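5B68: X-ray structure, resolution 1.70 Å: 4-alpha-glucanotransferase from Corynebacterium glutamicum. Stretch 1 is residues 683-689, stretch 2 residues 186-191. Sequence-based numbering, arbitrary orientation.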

# COMPACT_ATOMS: atom_id res chain seq x y z
N ASN A 683 -15.51 6.95 25.95
CA ASN A 683 -15.12 5.72 26.64
C ASN A 683 -14.57 4.64 25.70
O ASN A 683 -15.19 4.38 24.67
CB ASN A 683 -16.30 5.13 27.35
CG ASN A 683 -16.78 6.02 28.47
OD1 ASN A 683 -15.97 6.60 29.19
ND2 ASN A 683 -18.06 6.25 28.51
N SER A 684 -13.50 3.97 26.14
CA SER A 684 -12.92 2.85 25.36
C SER A 684 -13.97 1.78 25.03
O SER A 684 -14.72 1.33 25.90
CB SER A 684 -11.79 2.21 26.11
OG SER A 684 -11.32 1.05 25.46
N VAL A 685 -14.01 1.31 23.78
CA VAL A 685 -14.85 0.16 23.46
C VAL A 685 -13.96 -1.03 23.14
O VAL A 685 -13.26 -0.97 22.11
CB VAL A 685 -15.75 0.47 22.24
CG1 VAL A 685 -16.65 -0.74 21.96
CG2 VAL A 685 -16.57 1.74 22.54
N LEU A 686 -13.97 -2.05 23.99
CA LEU A 686 -13.22 -3.26 23.74
C LEU A 686 -13.89 -4.14 22.70
O LEU A 686 -15.13 -4.13 22.57
CB LEU A 686 -12.96 -4.07 24.98
CG LEU A 686 -12.20 -3.34 26.13
CD1 LEU A 686 -12.08 -4.27 27.34
CD2 LEU A 686 -10.82 -2.87 25.69
N ILE A 687 -13.09 -5.05 22.10
CA ILE A 687 -13.69 -6.01 21.13
C ILE A 687 -14.81 -6.81 21.79
O ILE A 687 -15.86 -7.09 21.18
CB ILE A 687 -12.64 -6.96 20.55
CG1 ILE A 687 -11.71 -6.16 19.68
CG2 ILE A 687 -13.30 -8.10 19.74
CD1 ILE A 687 -10.40 -6.85 19.33
N GLU A 688 -14.60 -7.14 23.06
CA GLU A 688 -15.51 -8.00 23.80
C GLU A 688 -16.88 -7.36 23.99
O GLU A 688 -17.87 -8.06 24.12
CB GLU A 688 -14.93 -8.39 25.17
CG GLU A 688 -13.87 -9.48 25.09
CD GLU A 688 -12.49 -8.94 24.84
OE1 GLU A 688 -12.29 -7.70 24.65
OE2 GLU A 688 -11.61 -9.79 24.87
N SER A 689 -16.90 -6.05 23.99
CA SER A 689 -18.10 -5.30 24.20
C SER A 689 -18.78 -4.86 22.97
O SER A 689 -19.79 -4.14 23.08
CB SER A 689 -17.77 -4.01 24.90
OG SER A 689 -17.25 -4.33 26.13
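Stretch 2, residues 186-191: SVRSTL

Residues 186-191 lie across residues 683-689 as one irregular segment on another, joined by two direct hydrogen bonds, three bridging waters and a modest set of apolar contacts that together bury 393 Å², both sides summed. The two segments belong to one chain, yet the residues that touch are at least 496 positions apart in sequence, so this is a long-range tertiary contact.

Neither touching part forms a regular helix or strand. From Val 187 to Ser 189 the backbone is extended, and at Thr 190 it turns to phi/psi of -61/-37°. The first stretch behaves similarly: it is extended through Leu 686 and then bends at Ile 687 and Glu 688, where Ser 689 N donates to Leu 686 O at 3.0 Å. End to end, the touching parts run 66° apart, so they cross obliquely and do not pair like strands. The nearest pair of CA atoms is Leu 686 CA and Ser 189 CA, 5.0 Å apart.

The central link is made by Arg 188 O, which accepts a hydrogen bond from Ile 687 N at 2.9 Å, with an N-H...O angle of 150°. Arg 188 O also lies 3.3 Å from Leu 686 CA, in a CA-H...O contact that lets one carbonyl engage two successive residues. This link is made by main-chain atoms alone. A water extends the backbone connection, accepting from Arg 188 N and donating to Val 685 O, each at 2.7 Å.

Apolar side chains fill the space around these polar links. Ile 687 CG1 packs at 3.6 Å from Val 187 CG1, two buried branched aliphatic residues that suit close apolar packing. Leu 686 reaches further along the segment: its CD1 is 3.6 Å from Thr 190 CG2, and its CD2 is 4.0 Å from Arg 188 CB. Threonine suits this exposed position because its methyl can meet leucine while its hydroxyl remains available to water.

Glu 688 points its CA-to-CB bond toward the second stretch, and its carboxylate serves as an acceptor there. Thr 190 N donates to Glu 688 OE1 at 3.2 Å, with an angle of 138°, so a backbone amide in an irregular segment gains a partner from a side chain. Glu 688 OE1 also lies 3.3 Å from Ser 189 CA and 3.5 Å from Ser 189 CB. A water donates to Glu 688 OE2 and also hydrogen-bonds to Thr 190 OG1, both at 2.6 Å.

At the Ser 684 end, the long arginine side chain of Arg 188 brings its guanidinium near a serine hydroxyl. Arg 188 NH2 and Ser 684 OG are 3.8 Å apart, and a water spans the gap, accepting from Arg 188 NH2 at 3.0 Å and donating to Ser 684 OG at 2.8 Å. Both groups also have hydrogen-bonding partners elsewhere in the structure.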

# COMPACT_ATOMS: atom_id res chain seq x y z
N SER A 186 -5.46 0.50 17.08
CA SER A 186 -6.33 1.29 17.95
C SER A 186 -7.44 0.51 18.62
O SER A 186 -8.13 1.08 19.47
CB SER A 186 -6.99 2.46 17.19
OG SER A 186 -8.04 2.06 16.29
N VAL A 187 -7.63 -0.75 18.26
CA VAL A 187 -8.71 -1.56 18.80
C VAL A 187 -8.16 -2.59 19.75
O VAL A 187 -7.37 -3.42 19.38
CB VAL A 187 -9.46 -2.31 17.69
CG1 VAL A 187 -10.70 -2.98 18.24
CG2 VAL A 187 -9.82 -1.38 16.57
N ARG A 188 -8.64 -2.56 20.98
CA ARG A 188 -8.11 -3.37 22.03
C ARG A 188 -9.14 -4.38 22.53
O ARG A 188 -10.33 -4.13 22.51
CB ARG A 188 -7.67 -2.49 23.20
CG ARG A 188 -6.38 -1.73 22.99
CD ARG A 188 -6.58 -0.41 22.27
NE ARG A 188 -7.40 0.52 23.01
CZ ARG A 188 -6.97 1.35 23.95
NH1 ARG A 188 -5.70 1.36 24.31
NH2 ARG A 188 -7.81 2.15 24.56
N SER A 189 -8.64 -5.52 22.96
CA SER A 189 -9.37 -6.49 23.74
C SER A 189 -8.96 -6.33 25.19
O SER A 189 -8.13 -5.51 25.50
CB SER A 189 -9.08 -7.91 23.26
OG SER A 189 -7.76 -8.30 23.57
N THR A 190 -9.52 -7.13 26.07
CA THR A 190 -9.12 -7.08 27.47
C THR A 190 -7.64 -7.45 27.62
O THR A 190 -6.97 -6.91 28.47
CB THR A 190 -9.96 -8.02 28.33
OG1 THR A 190 -9.83 -9.34 27.84
CG2 THR A 190 -11.38 -7.63 28.26
N LEU A 191 -7.18 -8.40 26.82
CA LEU A 191 -5.81 -8.86 26.87
C LEU A 191 -4.74 -8.11 26.04
O LEU A 191 -3.58 -8.34 26.25
CB LEU A 191 -5.76 -10.36 26.58
CG LEU A 191 -6.66 -11.24 27.44
CD1 LEU A 191 -6.73 -12.66 26.91
CD2 LEU A 191 -6.23 -11.24 28.89
O HOH W 1 -10.21 1.50 22.94
O HOH W 2 -10.59 -0.84 21.57
O HOH W 3 -9.31 -10.63 25.69